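Local coordinates for protein type III restriction-modification enzyme EcoP15I Mod subunit (Escherichia coli, PDB 4ZCF) that methylates one adenine on a single strand of its 5'-CAGCAG-3' DNA recognition site, using S-adenosylmethionine, and joins the Res subunit for DNA restriction, at residues A[320-333]-A[344-356]. Sequence-based numbering, arbitrary orientation.
With nucleotides of chain D; nucleotides of chain E.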
loop_
_atom_site.group_PDB
_atom_site.type_symbol
_atom_site.label_atom_id
_atom_site.label_comp_id
_atom_site.label_asym_id
_atom_site.label_seq_id
_atom_site.Cartn_x
_atom_site.Cartn_y
_atom_site.Cartn_z
ATOM N N SER A 320 18.205 -25.325 14.875
ATOM C CA SER A 320 17.122 -24.344 14.960
ATOM C C SER A 320 16.057 -24.736 15.997
ATOM O O SER A 320 14.869 -24.869 15.690
ATOM C CB SER A 320 16.491 -24.226 13.582
ATOM O OG SER A 320 17.518 -23.975 12.639
ATOM N N VAL A 321 16.504 -24.857 17.232
ATOM C CA VAL A 321 15.731 -25.291 18.393
ATOM C C VAL A 321 15.784 -24.227 19.497
ATOM O O VAL A 321 14.909 -24.154 20.354
ATOM C CB VAL A 321 16.345 -26.679 18.765
ATOM C CG1 VAL A 321 16.816 -26.797 20.213
ATOM C CG2 VAL A 321 15.467 -27.844 18.305
ATOM N N HIS A 322 16.783 -23.360 19.405
ATOM C CA HIS A 322 17.090 -22.280 20.331
ATOM C C HIS A 322 16.156 -21.067 20.239
ATOM O O HIS A 322 15.577 -20.786 19.180
ATOM C CB HIS A 322 18.579 -21.866 20.168
ATOM C CG HIS A 322 18.940 -21.297 18.825
ATOM N ND1 HIS A 322 18.816 -22.049 17.656
ATOM C CD2 HIS A 322 19.461 -20.090 18.515
ATOM C CE1 HIS A 322 19.244 -21.270 16.682
ATOM N NE2 HIS A 322 19.646 -20.079 17.150
ATOM N N ASN A 323 16.093 -20.305 21.323
ATOM C CA ASN A 323 15.243 -19.129 21.385
ATOM C C ASN A 323 16.009 -17.816 21.044
ATOM O O ASN A 323 16.969 -17.468 21.745
ATOM C CB ASN A 323 14.544 -19.043 22.761
ATOM C CG ASN A 323 13.475 -17.992 22.852
ATOM O OD1 ASN A 323 12.449 -18.057 22.183
ATOM N ND2 ASN A 323 13.704 -16.993 23.672
ATOM N N PRO A 324 15.538 -17.052 20.015
ATOM C CA PRO A 324 16.202 -15.783 19.667
ATOM C C PRO A 324 16.045 -14.655 20.675
ATOM O O PRO A 324 14.965 -14.440 21.219
ATOM C CB PRO A 324 15.519 -15.391 18.357
ATOM C CG PRO A 324 14.146 -15.996 18.460
ATOM C CD PRO A 324 14.386 -17.315 19.118
ATOM N N GLY A 325 17.135 -13.936 20.890
ATOM C CA GLY A 325 17.221 -12.708 21.680
ATOM C C GLY A 325 16.945 -12.683 23.170
ATOM O O GLY A 325 17.563 -11.882 23.881
ATOM N N LYS A 326 15.959 -13.471 23.641
ATOM C CA LYS A 326 15.514 -13.456 25.036
ATOM C C LYS A 326 15.501 -14.853 25.638
ATOM O O LYS A 326 15.907 -15.826 24.996
ATOM C CB LYS A 326 14.087 -12.864 25.140
ATOM C CG LYS A 326 13.892 -11.502 24.504
ATOM C CD LYS A 326 12.416 -11.135 24.460
ATOM C CE LYS A 326 12.165 -9.956 23.550
ATOM N NZ LYS A 326 10.721 -9.600 23.475
ATOM N N GLU A 327 14.995 -14.939 26.884
ATOM C CA GLU A 327 14.807 -16.176 27.627
ATOM C C GLU A 327 13.618 -16.942 27.027
ATOM O O GLU A 327 12.582 -16.337 26.739
ATOM C CB GLU A 327 14.553 -15.851 29.106
ATOM C CG GLU A 327 15.549 -16.498 30.052
ATOM C CD GLU A 327 15.427 -18.005 30.161
ATOM O OE1 GLU A 327 14.316 -18.500 30.459
ATOM O OE2 GLU A 327 16.446 -18.691 29.934
ATOM N N GLY A 328 13.785 -18.251 26.846
ATOM C CA GLY A 328 12.760 -19.112 26.263
ATOM C C GLY A 328 12.118 -20.129 27.186
ATOM O O GLY A 328 11.841 -19.842 28.355
ATOM N N TYR A 329 11.837 -21.318 26.636
ATOM C CA TYR A 329 11.208 -22.436 27.344
ATOM C C TYR A 329 12.287 -23.333 27.937
ATOM O O TYR A 329 13.206 -23.735 27.233
ATOM C CB TYR A 329 10.286 -23.244 26.398
ATOM C CG TYR A 329 9.228 -22.401 25.711
ATOM C CD1 TYR A 329 8.017 -22.116 26.342
ATOM C CD2 TYR A 329 9.454 -21.851 24.447
ATOM C CE1 TYR A 329 7.054 -21.315 25.730
ATOM C CE2 TYR A 329 8.500 -21.034 23.832
ATOM C CZ TYR A 329 7.301 -20.770 24.481
ATOM O OH TYR A 329 6.340 -19.993 23.890
ATOM N N ARG A 330 12.183 -23.630 29.235
ATOM C CA ARG A 330 13.134 -24.483 29.936
ATOM C C ARG A 330 12.452 -25.775 30.399
ATOM O O ARG A 330 11.453 -25.736 31.119
ATOM C CB ARG A 330 13.767 -23.726 31.109
ATOM C CG ARG A 330 14.447 -22.415 30.721
ATOM C CD ARG A 330 15.851 -22.652 30.214
ATOM N NE ARG A 330 16.606 -21.413 30.028
ATOM C CZ ARG A 330 17.873 -21.379 29.632
ATOM N NH1 ARG A 330 18.532 -22.509 29.396
ATOM N NH2 ARG A 330 18.501 -20.215 29.484
ATOM N N TYR A 331 12.953 -26.912 29.920
ATOM C CA TYR A 331 12.448 -28.252 30.236
ATOM C C TYR A 331 13.488 -29.303 29.827
ATOM O O TYR A 331 14.451 -28.964 29.146
ATOM C CB TYR A 331 11.055 -28.525 29.598
ATOM C CG TYR A 331 10.995 -28.262 28.111
ATOM C CD1 TYR A 331 11.438 -29.211 27.197
ATOM C CD2 TYR A 331 10.504 -27.055 27.615
ATOM C CE1 TYR A 331 11.420 -28.958 25.828
ATOM C CE2 TYR A 331 10.488 -26.791 26.247
ATOM C CZ TYR A 331 10.961 -27.740 25.359
ATOM O OH TYR A 331 10.938 -27.509 24.010
ATOM N N ASP A 332 13.296 -30.560 30.240
ATOM C CA ASP A 332 14.227 -31.639 29.936
ATOM C C ASP A 332 13.808 -32.461 28.726
ATOM O O ASP A 332 12.681 -32.967 28.682
ATOM C CB ASP A 332 14.410 -32.586 31.151
ATOM C CG ASP A 332 15.196 -32.071 32.350
ATOM O OD1 ASP A 332 15.669 -30.911 32.306
ATOM O OD2 ASP A 332 15.330 -32.827 33.336
ATOM N N ILE A 333 14.743 -32.639 27.771
ATOM C CA ILE A 333 14.551 -33.502 26.602
ATOM C C ILE A 333 15.482 -34.691 26.850
ATOM O O ILE A 333 16.700 -34.515 26.946
ATOM C CB ILE A 333 14.776 -32.780 25.241
ATOM C CG1 ILE A 333 13.802 -31.569 25.107
ATOM C CG2 ILE A 333 14.621 -33.768 24.078
ATOM C CD1 ILE A 333 14.074 -30.653 24.094
ATOM N N GLN A 344 21.009 -27.982 26.951
ATOM C CA GLN A 344 20.040 -26.951 26.674
ATOM C C GLN A 344 20.687 -25.743 25.988
ATOM O O GLN A 344 21.771 -25.314 26.412
ATOM C CB GLN A 344 19.403 -26.521 27.997
ATOM C CG GLN A 344 17.913 -26.779 28.091
ATOM C CD GLN A 344 17.362 -26.241 29.390
ATOM O OE1 GLN A 344 17.883 -25.272 29.969
ATOM N NE2 GLN A 344 16.293 -26.861 29.883
ATOM N N PRO A 345 20.025 -25.124 24.974
ATOM C CA PRO A 345 20.591 -23.902 24.368
ATOM C C PRO A 345 20.725 -22.807 25.422
ATOM O O PRO A 345 19.969 -22.810 26.392
ATOM C CB PRO A 345 19.540 -23.512 23.318
ATOM C CG PRO A 345 18.795 -24.746 23.040
ATOM C CD PRO A 345 18.737 -25.473 24.348
ATOM N N LEU A 346 21.680 -21.886 25.245
ATOM C CA LEU A 346 21.950 -20.769 26.165
ATOM C C LEU A 346 20.714 -19.968 26.549
ATOM O O LEU A 346 20.636 -19.504 27.677
ATOM C CB LEU A 346 23.035 -19.850 25.562
ATOM C CG LEU A 346 23.239 -18.439 26.149
ATOM C CD1 LEU A 346 24.073 -18.478 27.412
ATOM C CD2 LEU A 346 23.857 -17.502 25.112
ATOM N N MET A 347 19.747 -19.815 25.621
ATOM C CA MET A 347 18.511 -19.038 25.807
ATOM C C MET A 347 17.287 -19.931 26.004
ATOM O O MET A 347 16.156 -19.433 26.069
ATOM C CB MET A 347 18.287 -18.090 24.606
ATOM C CG MET A 347 19.390 -17.088 24.372
ATOM S SD MET A 347 19.720 -16.065 25.825
ATOM C CE MET A 347 20.927 -14.997 25.146
ATOM N N GLY A 348 17.528 -21.229 26.144
ATOM C CA GLY A 348 16.475 -22.225 26.301
ATOM C C GLY A 348 15.862 -22.533 24.952
ATOM O O GLY A 348 16.348 -22.037 23.932
ATOM N N TYR A 349 14.763 -23.297 24.935
ATOM C CA TYR A 349 14.062 -23.685 23.704
ATOM C C TYR A 349 13.119 -22.623 23.136
ATOM O O TYR A 349 12.778 -21.681 23.850
ATOM C CB TYR A 349 13.339 -25.032 23.890
ATOM C CG TYR A 349 14.271 -26.150 24.307
ATOM C CD1 TYR A 349 15.168 -26.712 23.402
ATOM C CD2 TYR A 349 14.278 -26.626 25.615
ATOM C CE1 TYR A 349 16.036 -27.733 23.782
ATOM C CE2 TYR A 349 15.132 -27.659 26.002
ATOM C CZ TYR A 349 16.022 -28.197 25.087
ATOM O OH TYR A 349 16.853 -29.225 25.459
ATOM N N ARG A 350 12.745 -22.764 21.829
ATOM C CA ARG A 350 11.780 -21.915 21.097
ATOM C C ARG A 350 10.391 -22.585 21.069
ATOM O O ARG A 350 9.399 -21.935 20.714
ATOM C CB ARG A 350 12.240 -21.647 19.640
ATOM C CG ARG A 350 12.230 -22.889 18.709
ATOM C CD ARG A 350 12.671 -22.595 17.301
ATOM N NE ARG A 350 13.981 -21.943 17.273
ATOM C CZ ARG A 350 14.590 -21.513 16.174
ATOM N NH1 ARG A 350 14.009 -21.650 14.986
ATOM N NH2 ARG A 350 15.770 -20.917 16.255
ATOM N N PHE A 351 10.352 -23.904 21.374
ATOM C CA PHE A 351 9.150 -24.730 21.368
ATOM C C PHE A 351 8.644 -24.980 22.764
ATOM O O PHE A 351 9.465 -25.299 23.621
ATOM C CB PHE A 351 9.432 -26.109 20.734
ATOM C CG PHE A 351 9.917 -26.089 19.311
ATOM C CD1 PHE A 351 9.031 -25.864 18.258
ATOM C CD2 PHE A 351 11.257 -26.318 19.014
ATOM C CE1 PHE A 351 9.484 -25.831 16.937
ATOM C CE2 PHE A 351 11.705 -26.305 17.687
ATOM C CZ PHE A 351 10.811 -26.057 16.659
ATOM N N PRO A 352 7.305 -24.932 23.014
ATOM C CA PRO A 352 6.786 -25.341 24.335
ATOM C C PRO A 352 6.885 -26.870 24.427
ATOM O O PRO A 352 6.863 -27.519 23.384
ATOM C CB PRO A 352 5.305 -24.917 24.281
ATOM C CG PRO A 352 5.137 -24.098 23.041
ATOM C CD PRO A 352 6.198 -24.583 22.102
ATOM N N LEU A 353 6.989 -27.459 25.640
ATOM C CA LEU A 353 7.055 -28.926 25.811
ATOM C C LEU A 353 6.009 -29.659 24.957
ATOM O O LEU A 353 6.335 -30.656 24.312
ATOM C CB LEU A 353 6.869 -29.323 27.280
ATOM C CG LEU A 353 7.927 -30.275 27.875
ATOM C CD1 LEU A 353 7.765 -30.406 29.378
ATOM C CD2 LEU A 353 7.922 -31.652 27.203
ATOM N N ASP A 354 4.767 -29.136 24.937
ATOM C CA ASP A 354 3.628 -29.647 24.189
ATOM C C ASP A 354 3.999 -29.859 22.714
ATOM O O ASP A 354 3.717 -30.932 22.177
ATOM C CB ASP A 354 2.453 -28.676 24.317
ATOM N N THR A 355 4.668 -28.855 22.071
ATOM C CA THR A 355 5.131 -28.949 20.672
ATOM C C THR A 355 6.348 -29.853 20.569
ATOM O O THR A 355 6.464 -30.603 19.595
ATOM C CB THR A 355 5.412 -27.582 20.072
ATOM O OG1 THR A 355 4.281 -26.741 20.304
ATOM C CG2 THR A 355 5.733 -27.657 18.560
ATOM N N MET A 356 7.257 -29.784 21.557
ATOM C CA MET A 356 8.427 -30.642 21.561
ATOM C C MET A 356 8.003 -32.136 21.556
ATOM O O MET A 356 8.417 -32.886 20.671
ATOM C CB MET A 356 9.373 -30.302 22.725
ATOM C CG MET A 356 10.715 -31.016 22.643
ATOM S SD MET A 356 11.671 -30.700 21.113
ATOM C CE MET A 356 11.498 -32.103 20.409
ATOM P P DA D 5 25.400 -21.594 23.124
ATOM O OP1 DA D 5 26.246 -21.104 24.248
ATOM O OP2 DA D 5 24.140 -22.334 23.442
ATOM O "O5'" DA D 5 25.047 -20.349 22.171
ATOM C "C5'" DA D 5 25.939 -19.328 21.776
ATOM C "C4'" DA D 5 25.354 -18.461 20.668
ATOM O "O4'" DA D 5 25.194 -19.188 19.419
ATOM C "C3'" DA D 5 24.009 -17.800 20.936
ATOM O "O3'" DA D 5 24.234 -16.407 20.796
ATOM C "C2'" DA D 5 23.053 -18.388 19.894
ATOM C "C1'" DA D 5 23.998 -18.799 18.779
ATOM N N9 DA D 5 23.528 -19.890 17.929
ATOM C C8 DA D 5 22.814 -20.977 18.321
ATOM N N7 DA D 5 22.481 -21.776 17.331
ATOM C C5 DA D 5 22.976 -21.165 16.192
ATOM C C6 DA D 5 22.966 -21.522 14.820
ATOM N N6 DA D 5 22.374 -22.639 14.355
ATOM N N1 DA D 5 23.545 -20.667 13.931
ATOM C C2 DA D 5 24.144 -19.574 14.410
ATOM N N3 DA D 5 24.201 -19.137 15.675
ATOM C C4 DA D 5 23.611 -19.983 16.538
ATOM P P DC E 13 5.147 -23.303 18.634
ATOM O OP1 DC E 13 4.118 -24.301 18.991
ATOM O OP2 DC E 13 6.458 -23.353 19.327
ATOM O "O5'" DC E 13 5.461 -23.455 17.088
ATOM C "C5'" DC E 13 6.893 -23.294 16.820
ATOM C "C4'" DC E 13 7.314 -21.863 16.491
ATOM O "O4'" DC E 13 7.471 -20.932 17.598
ATOM C "C3'" DC E 13 8.669 -21.702 15.868
ATOM O "O3'" DC E 13 8.715 -22.472 14.669
ATOM C "C2'" DC E 13 8.549 -20.198 15.651
ATOM C "C1'" DC E 13 7.921 -19.733 16.966
ATOM N N1 DC E 13 8.790 -18.783 17.790
ATOM C C2 DC E 13 9.222 -17.542 17.247
ATOM O O2 DC E 13 8.868 -17.185 16.116
ATOM N N3 DC E 13 9.961 -16.690 18.018
ATOM C C4 DC E 13 10.304 -17.019 19.270
ATOM N N4 DC E 13 11.024 -16.130 19.971
ATOM C C5 DC E 13 9.888 -18.261 19.843
ATOM C C6 DC E 13 9.159 -19.105 19.081
ATOM P P DG E 15 10.789 -22.319 8.145
ATOM O OP1 DG E 15 10.013 -21.868 6.967
ATOM O OP2 DG E 15 10.291 -23.437 8.989
ATOM O "O5'" DG E 15 12.322 -22.655 7.789
ATOM C "C5'" DG E 15 12.992 -21.935 6.739
ATOM C "C4'" DG E 15 14.496 -21.786 6.939
ATOM O "O4'" DG E 15 14.777 -20.958 8.099
ATOM C "C3'" DG E 15 15.333 -23.074 7.092
ATOM O "O3'" DG E 15 16.595 -22.898 6.447
ATOM C "C2'" DG E 15 15.573 -23.131 8.594
ATOM C "C1'" DG E 15 15.765 -21.633 8.854
ATOM N N9 DG E 15 15.732 -21.255 10.248
ATOM C C8 DG E 15 15.164 -21.987 11.268
ATOM N N7 DG E 15 15.244 -21.378 12.412
ATOM C C5 DG E 15 15.998 -20.225 12.152
ATOM C C6 DG E 15 16.388 -19.175 13.021
ATOM O O6 DG E 15 16.250 -19.168 14.262
ATOM N N1 DG E 15 17.063 -18.134 12.356
ATOM C C2 DG E 15 17.286 -18.104 10.995
ATOM N N2 DG E 15 17.957 -17.053 10.499
ATOM N N3 DG E 15 16.877 -19.058 10.162
ATOM C C4 DG E 15 16.271 -20.104 10.804
HETATM O O HOH W 1 17.095 -30.971 27.659
#
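The Y349 ring lies at the apolar centre, in an offset stack with the Y331 ring, centroids 4.7 Å apart and planes at 24°. I333 CD1 sits over one face of Y349, and V321 CG1 meets the ring edge at CD1. L353 CG covers the face of Y331 turned from Y349. With chi1 at 53°, CG of Y331 lies between its backbone N and carbonyl carbon, and the phenol reaches across to F351. Y331 OH donates to F351 O at 2.7 Å, from above the carbonyl plane. A water joins Y349 OH to I333 N.

Y329 and Y349 form an antiparallel hydrogen-bonded pair, with Y349 N to Y329 O at 2.8 Å. Beside it, G348 N lies over the face of the R330 guanidinium. R330 NH1 donates to Q344 OE1 and R330 NH2 to L346 O. NE and NH2 of R330 also grip E327 OE2 in a salt bridge within 320-333.

At the DNA side, R350 NE and NH2 both hold H322 O, at 2.7 and 2.9 Å. This grip is consistent with holding the guanidinium edge toward DG15 of chain E. R350 NH1 donates to N7 of DG15 of chain E at 2.9 Å and R350 NH2 to its O6 at 2.7 Å. The pattern is a bidentate major-groove reading of guanine. A leucine in place of R350 would probably leave guanine N7 and O6 without these donors and H322 O without its two-pronged hold. N323 OD1 accepts from N4 of DC13 of chain E, and L346 N and T355 OG1 donate to DNA phosphates.

Both segments belong to a DNA-recognition region of the methyltransferase. Segment 320-333 follows strand 313-318. Segment 344-356 runs through P352, at the N-cap position, into the first turn of helix 353-361. V321 and F351 pack on L377 of strand 376-380, next to strand 313-318 in a four-stranded antiparallel sheet.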